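Local atomic coordinates of protein toll (Drosophila melanogaster, PDB entry 4LXR), a protein that binds cleaved, activated Spätzle as a cell-surface receptor, switching on Toll signalling in dorsal-ventral patterning of the embryo and in antifungal defence. Residues Lys617-Val631 / Asn640-Leu654. Numbering follows the deposited sequence.
Sequences KALVINCHSGNLTHV and NMQLMELHLENNTLL. With NAG (2-acetamido-2-deoxy-beta-D-glucopyranose), chain G.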
loop_
_atom_site.group_PDB
_atom_site.type_symbol
_atom_site.label_atom_id
_atom_site.label_comp_id
_atom_site.label_asym_id
_atom_site.label_seq_id
_atom_site.Cartn_x
_atom_site.Cartn_y
_atom_site.Cartn_z
ATOM N N LYS A 617 -22.373 -21.601 33.831
ATOM C CA LYS A 617 -22.343 -23.055 33.977
ATOM C C LYS A 617 -23.733 -23.645 34.185
ATOM O O LYS A 617 -23.976 -24.367 35.160
ATOM C CB LYS A 617 -21.413 -23.471 35.118
ATOM C CG LYS A 617 -19.995 -22.925 34.993
ATOM C CD LYS A 617 -19.080 -23.550 36.038
ATOM C CE LYS A 617 -17.638 -23.095 35.877
ATOM N NZ LYS A 617 -16.744 -23.804 36.831
ATOM N N ALA A 618 -24.639 -23.336 33.264
ATOM C CA ALA A 618 -26.005 -23.826 33.363
ATOM C C ALA A 618 -26.389 -24.806 32.264
ATOM O O ALA A 618 -26.213 -24.530 31.076
ATOM C CB ALA A 618 -26.985 -22.662 33.397
ATOM N N LEU A 619 -26.910 -25.957 32.677
ATOM C CA LEU A 619 -27.606 -26.860 31.775
ATOM C C LEU A 619 -29.074 -26.434 31.698
ATOM O O LEU A 619 -29.790 -26.422 32.706
ATOM C CB LEU A 619 -27.509 -28.295 32.276
ATOM C CG LEU A 619 -28.365 -29.302 31.507
ATOM C CD1 LEU A 619 -27.820 -29.519 30.087
ATOM C CD2 LEU A 619 -28.481 -30.613 32.267
ATOM N N VAL A 620 -29.509 -26.063 30.501
ATOM C CA VAL A 620 -30.855 -25.570 30.289
ATOM C C VAL A 620 -31.670 -26.603 29.534
ATOM O O VAL A 620 -31.355 -26.935 28.392
ATOM C CB VAL A 620 -30.833 -24.262 29.487
ATOM C CG1 VAL A 620 -32.237 -23.802 29.172
ATOM C CG2 VAL A 620 -30.070 -23.195 30.244
ATOM N N ILE A 621 -32.714 -27.120 30.177
ATOM C CA ILE A 621 -33.602 -28.086 29.547
ATOM C C ILE A 621 -34.974 -27.483 29.277
ATOM O O ILE A 621 -35.730 -27.197 30.208
ATOM C CB ILE A 621 -33.775 -29.333 30.410
ATOM C CG1 ILE A 621 -32.429 -30.014 30.636
ATOM C CG2 ILE A 621 -34.755 -30.301 29.762
ATOM C CD1 ILE A 621 -32.510 -31.162 31.610
ATOM N N ASN A 622 -35.278 -27.290 27.997
ATOM C CA ASN A 622 -36.552 -26.746 27.550
ATOM C C ASN A 622 -37.474 -27.839 26.990
ATOM O O ASN A 622 -37.127 -28.500 26.012
ATOM C CB ASN A 622 -36.320 -25.691 26.462
ATOM C CG ASN A 622 -35.508 -24.507 26.946
ATOM O OD1 ASN A 622 -35.796 -23.930 27.988
ATOM N ND2 ASN A 622 -34.488 -24.130 26.180
ATOM N N CYS A 623 -38.645 -28.035 27.595
ATOM C CA CYS A 623 -39.642 -28.941 27.010
ATOM C C CYS A 623 -40.981 -28.237 26.847
ATOM O O CYS A 623 -41.719 -28.059 27.814
ATOM C CB CYS A 623 -39.834 -30.193 27.854
ATOM S SG CYS A 623 -38.343 -31.020 28.382
ATOM N N HIS A 624 -41.300 -27.855 25.618
ATOM C CA HIS A 624 -42.475 -27.030 25.372
ATOM C C HIS A 624 -43.404 -27.578 24.295
ATOM O O HIS A 624 -43.999 -26.822 23.525
ATOM C CB HIS A 624 -42.049 -25.601 25.057
ATOM C CG HIS A 624 -41.208 -24.992 26.130
ATOM N ND1 HIS A 624 -39.855 -24.781 25.986
ATOM C CD2 HIS A 624 -41.521 -24.592 27.385
ATOM C CE1 HIS A 624 -39.373 -24.256 27.098
ATOM N NE2 HIS A 624 -40.365 -24.130 27.962
ATOM N N SER A 625 -43.542 -28.897 24.267
ATOM C CA SER A 625 -44.492 -29.537 23.376
ATOM C C SER A 625 -45.925 -29.258 23.823
ATOM O O SER A 625 -46.859 -29.402 23.041
ATOM C CB SER A 625 -44.226 -31.042 23.305
ATOM O OG SER A 625 -42.882 -31.315 22.940
ATOM N N GLY A 626 -46.093 -28.857 25.081
ATOM C CA GLY A 626 -47.396 -28.466 25.607
ATOM C C GLY A 626 -48.337 -29.617 25.927
ATOM O O GLY A 626 -49.518 -29.408 26.183
ATOM N N ASN A 627 -47.805 -30.833 25.941
ATOM C CA ASN A 627 -48.620 -32.031 26.068
ATOM C C ASN A 627 -48.140 -32.983 27.160
ATOM O O ASN A 627 -48.630 -34.102 27.264
ATOM C CB ASN A 627 -48.632 -32.782 24.733
ATOM C CG ASN A 627 -47.234 -33.216 24.293
ATOM O OD1 ASN A 627 -46.225 -32.723 24.810
ATOM N ND2 ASN A 627 -47.173 -34.134 23.325
ATOM N N LEU A 628 -47.172 -32.556 27.961
ATOM C CA LEU A 628 -46.603 -33.454 28.960
ATOM C C LEU A 628 -47.461 -33.554 30.220
ATOM O O LEU A 628 -47.923 -32.540 30.761
ATOM C CB LEU A 628 -45.169 -33.053 29.320
ATOM C CG LEU A 628 -44.151 -33.096 28.175
ATOM C CD1 LEU A 628 -42.737 -32.934 28.719
ATOM C CD2 LEU A 628 -44.285 -34.371 27.348
ATOM N N THR A 629 -47.666 -34.786 30.672
ATOM C CA THR A 629 -48.376 -35.045 31.919
ATOM C C THR A 629 -47.380 -35.383 33.022
ATOM O O THR A 629 -47.672 -35.239 34.207
ATOM C CB THR A 629 -49.424 -36.165 31.761
ATOM O OG1 THR A 629 -48.785 -37.369 31.320
ATOM C CG2 THR A 629 -50.473 -35.769 30.732
ATOM N N HIS A 630 -46.188 -35.808 32.618
ATOM C CA HIS A 630 -45.130 -36.142 33.564
ATOM C C HIS A 630 -43.801 -35.524 33.153
ATOM O O HIS A 630 -43.586 -35.200 31.984
ATOM C CB HIS A 630 -44.962 -37.660 33.667
ATOM C CG HIS A 630 -46.140 -38.359 34.262
ATOM N ND1 HIS A 630 -47.083 -39.012 33.495
ATOM C CD2 HIS A 630 -46.532 -38.510 35.549
ATOM C CE1 HIS A 630 -48.003 -39.536 34.286
ATOM N NE2 HIS A 630 -47.694 -39.242 35.536
ATOM N N VAL A 631 -42.913 -35.367 34.127
ATOM C CA VAL A 631 -41.557 -34.925 33.862
ATOM C C VAL A 631 -40.794 -36.055 33.186
ATOM O O VAL A 631 -40.656 -37.140 33.756
ATOM C CB VAL A 631 -40.834 -34.530 35.158
ATOM C CG1 VAL A 631 -39.352 -34.263 34.882
ATOM C CG2 VAL A 631 -41.505 -33.307 35.786
ATOM N N ASN A 640 -19.095 -30.481 36.840
ATOM C CA ASN A 640 -18.522 -29.163 36.606
ATOM C C ASN A 640 -19.618 -28.110 36.440
ATOM O O ASN A 640 -19.336 -26.916 36.324
ATOM C CB ASN A 640 -17.627 -29.193 35.365
ATOM C CG ASN A 640 -16.673 -28.010 35.297
ATOM O OD1 ASN A 640 -15.453 -28.178 35.369
ATOM N ND2 ASN A 640 -17.225 -26.810 35.149
ATOM N N MET A 641 -20.871 -28.558 36.425
ATOM C CA MET A 641 -22.007 -27.657 36.253
ATOM C C MET A 641 -22.578 -27.254 37.600
ATOM O O MET A 641 -22.533 -28.030 38.552
ATOM C CB MET A 641 -23.089 -28.318 35.400
ATOM C CG MET A 641 -22.604 -28.721 34.020
ATOM S SD MET A 641 -21.986 -27.285 33.124
ATOM C CE MET A 641 -23.491 -26.696 32.356
ATOM N N GLN A 642 -23.119 -26.042 37.676
ATOM C CA GLN A 642 -23.666 -25.532 38.935
ATOM C C GLN A 642 -25.188 -25.339 38.919
ATOM O O GLN A 642 -25.848 -25.500 39.944
ATOM C CB GLN A 642 -22.979 -24.218 39.317
ATOM C CG GLN A 642 -21.473 -24.341 39.487
ATOM C CD GLN A 642 -20.788 -22.995 39.488
ATOM O OE1 GLN A 642 -21.409 -21.968 39.206
ATOM N NE2 GLN A 642 -19.502 -22.989 39.801
ATOM N N LEU A 643 -25.731 -24.995 37.755
ATOM C CA LEU A 643 -27.147 -24.707 37.611
ATOM C C LEU A 643 -27.814 -25.643 36.607
ATOM O O LEU A 643 -27.212 -26.023 35.600
ATOM C CB LEU A 643 -27.329 -23.274 37.130
ATOM C CG LEU A 643 -26.632 -22.155 37.902
ATOM C CD1 LEU A 643 -26.803 -20.845 37.144
ATOM C CD2 LEU A 643 -27.178 -22.030 39.337
ATOM N N MET A 644 -29.073 -25.984 36.864
ATOM C CA MET A 644 -29.846 -26.829 35.958
ATOM C C MET A 644 -31.284 -26.311 35.925
ATOM O O MET A 644 -32.011 -26.408 36.927
ATOM C CB MET A 644 -29.798 -28.277 36.438
ATOM C CG MET A 644 -30.577 -29.269 35.597
ATOM S SD MET A 644 -30.250 -30.952 36.159
ATOM C CE MET A 644 -31.095 -31.936 34.922
ATOM N N GLU A 645 -31.687 -25.739 34.793
ATOM C CA GLU A 645 -33.012 -25.140 34.684
ATOM C C GLU A 645 -33.952 -26.071 33.940
ATOM O O GLU A 645 -33.689 -26.464 32.813
ATOM C CB GLU A 645 -32.958 -23.792 33.965
ATOM C CG GLU A 645 -31.961 -22.807 34.524
ATOM C CD GLU A 645 -32.021 -21.465 33.816
ATOM O OE1 GLU A 645 -31.290 -20.540 34.229
ATOM O OE2 GLU A 645 -32.801 -21.333 32.847
ATOM N N LEU A 646 -35.055 -26.433 34.572
ATOM C CA LEU A 646 -35.985 -27.342 33.930
ATOM C C LEU A 646 -37.210 -26.563 33.509
ATOM O O LEU A 646 -38.043 -26.210 34.333
ATOM C CB LEU A 646 -36.345 -28.487 34.868
ATOM C CG LEU A 646 -37.358 -29.528 34.417
ATOM C CD1 LEU A 646 -36.946 -30.207 33.083
ATOM C CD2 LEU A 646 -37.483 -30.543 35.529
ATOM N N HIS A 647 -37.291 -26.271 32.220
ATOM C CA HIS A 647 -38.371 -25.476 31.662
ATOM C C HIS A 647 -39.493 -26.355 31.118
ATOM O O HIS A 647 -39.342 -27.037 30.096
ATOM C CB HIS A 647 -37.824 -24.518 30.593
ATOM C CG HIS A 647 -37.095 -23.338 31.167
ATOM N ND1 HIS A 647 -37.732 -22.164 31.512
ATOM C CD2 HIS A 647 -35.791 -23.164 31.479
ATOM C CE1 HIS A 647 -36.848 -21.312 31.998
ATOM N NE2 HIS A 647 -35.661 -21.893 31.983
ATOM N N LEU A 648 -40.616 -26.340 31.833
ATOM C CA LEU A 648 -41.758 -27.180 31.508
ATOM C C LEU A 648 -43.029 -26.342 31.409
ATOM O O LEU A 648 -44.137 -26.855 31.561
ATOM C CB LEU A 648 -41.904 -28.297 32.541
ATOM C CG LEU A 648 -40.769 -29.331 32.588
ATOM C CD1 LEU A 648 -40.903 -30.281 33.767
ATOM C CD2 LEU A 648 -40.715 -30.120 31.287
ATOM N N GLU A 649 -42.852 -25.050 31.144
ATOM C CA GLU A 649 -43.968 -24.109 31.000
ATOM C C GLU A 649 -45.067 -24.542 30.037
ATOM O O GLU A 649 -44.804 -25.110 28.966
ATOM C CB GLU A 649 -43.478 -22.722 30.570
ATOM C CG GLU A 649 -42.615 -22.004 31.582
ATOM C CD GLU A 649 -41.136 -22.277 31.385
ATOM O OE1 GLU A 649 -40.321 -21.406 31.767
ATOM O OE2 GLU A 649 -40.790 -23.359 30.839
ATOM N N ASN A 650 -46.302 -24.239 30.431
ATOM C CA ASN A 650 -47.488 -24.481 29.608
ATOM C C ASN A 650 -47.633 -25.903 29.068
ATOM O O ASN A 650 -48.038 -26.108 27.930
ATOM C CB ASN A 650 -47.602 -23.431 28.488
ATOM C CG ASN A 650 -47.708 -21.996 29.035
ATOM O OD1 ASN A 650 -47.079 -21.067 28.515
ATOM N ND2 ASN A 650 -48.505 -21.817 30.092
ATOM N N ASN A 651 -47.291 -26.885 29.892
ATOM C CA ASN A 651 -47.633 -28.276 29.601
ATOM C C ASN A 651 -48.907 -28.663 30.377
ATOM O O ASN A 651 -49.703 -27.783 30.712
ATOM C CB ASN A 651 -46.449 -29.192 29.925
ATOM C CG ASN A 651 -45.378 -29.173 28.834
ATOM O OD1 ASN A 651 -45.385 -30.010 27.935
ATOM N ND2 ASN A 651 -44.459 -28.217 28.912
ATOM N N THR A 652 -49.125 -29.950 30.649
ATOM C CA THR A 652 -50.199 -30.326 31.579
ATOM C C THR A 652 -49.743 -31.330 32.640
ATOM O O THR A 652 -50.342 -32.401 32.793
ATOM C CB THR A 652 -51.467 -30.866 30.870
ATOM O OG1 THR A 652 -51.140 -32.020 30.085
ATOM C CG2 THR A 652 -52.096 -29.796 29.990
ATOM N N LEU A 653 -48.677 -30.978 33.357
ATOM C CA LEU A 653 -48.102 -31.854 34.372
ATOM C C LEU A 653 -49.118 -32.181 35.462
ATOM O O LEU A 653 -49.719 -31.280 36.061
ATOM C CB LEU A 653 -46.871 -31.211 35.007
ATOM C CG LEU A 653 -45.579 -31.086 34.207
ATOM C CD1 LEU A 653 -44.516 -30.363 35.025
ATOM C CD2 LEU A 653 -45.084 -32.445 33.785
ATOM N N LEU A 654 -49.301 -33.471 35.717
ATOM C CA LEU A 654 -50.270 -33.914 36.707
ATOM C C LEU A 654 -49.634 -34.021 38.088
ATOM O O LEU A 654 -50.273 -33.742 39.095
ATOM C CB LEU A 654 -50.880 -35.250 36.296
ATOM C CG LEU A 654 -51.639 -35.241 34.965
ATOM C CD1 LEU A 654 -52.133 -36.634 34.640
ATOM C CD2 LEU A 654 -52.795 -34.230 34.986
HETATM C C1 NAG G . -55.365 -29.889 32.750
HETATM C C2 NAG G . -56.247 -30.901 32.018
HETATM C C3 NAG G . -57.041 -30.203 30.913
HETATM C C4 NAG G . -57.786 -28.989 31.454
HETATM C C5 NAG G . -56.833 -28.082 32.232
HETATM C C6 NAG G . -57.535 -26.947 32.943
HETATM C C7 NAG G . -55.111 -33.087 32.114
HETATM C C8 NAG G . -54.255 -34.065 31.360
HETATM N N2 NAG G . -55.437 -31.970 31.455
HETATM O O3 NAG G . -57.961 -31.111 30.316
HETATM O O4 NAG G . -58.327 -28.270 30.351
HETATM O O5 NAG G . -56.162 -28.838 33.248
HETATM O O6 NAG G . -57.063 -25.685 32.493
HETATM O O7 NAG G . -55.488 -33.300 33.263
#
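M641 folds its side chain over the start of strand 618-622, with CE 3.5 Å from the backbone N of L619. Two neighbouring coils of the second leucine-rich repeat block of the Toll ectodomain stack here. Residues 617-631 belong to its N-terminal cap; residues 640-654 open the next repeat. The M641 chain bends twice (chi2 -59°, chi3 -88°), which brings its methyl back against A618 and L619. Both Q642 N and L643 N donate to K617 O. Strand 643-647 then runs parallel to strand 618-622, with backbone bonds from L619 N-L643 O to C623 N-H647 O. M644 and L646 face the repeat interior. M644 CE sits 3.7 Å from I621 CD1, and L646 CD1 packs on I621 CG2. The other face carries E645 and H647. The H647 imidazole is held at both nitrogens, NE2 by E645 OE2 and ND1 by E649 OE1, which should fix its rotation; it also stacks on H671. L648 CD2 lies 3.5 Å from C623 CB, next to the C623-C608 disulfide of the cap, while its CD1 meets V631. H624 NE2 donates to E649 OE2 at 3.0 Å; the oxygen lies in the H624 ring plane, but the bond comes from above the carboxylate plane. N651 is the buried asparagine of the repeat. Its ND2 bonds to C623 O (3.0 Å) and to L648 O of its own turn, and its OD1 takes L628 N on an in-plane lone pair. An alanine here would remove that amide, and is likely to leave C623 O and L628 N without these partners and the two turns less firmly joined. L654 N donates almost straight to T629 O at 2.8 Å (173°), and L654 CD2 approaches the NAG acetamide oxygen O7 to 3.3 Å.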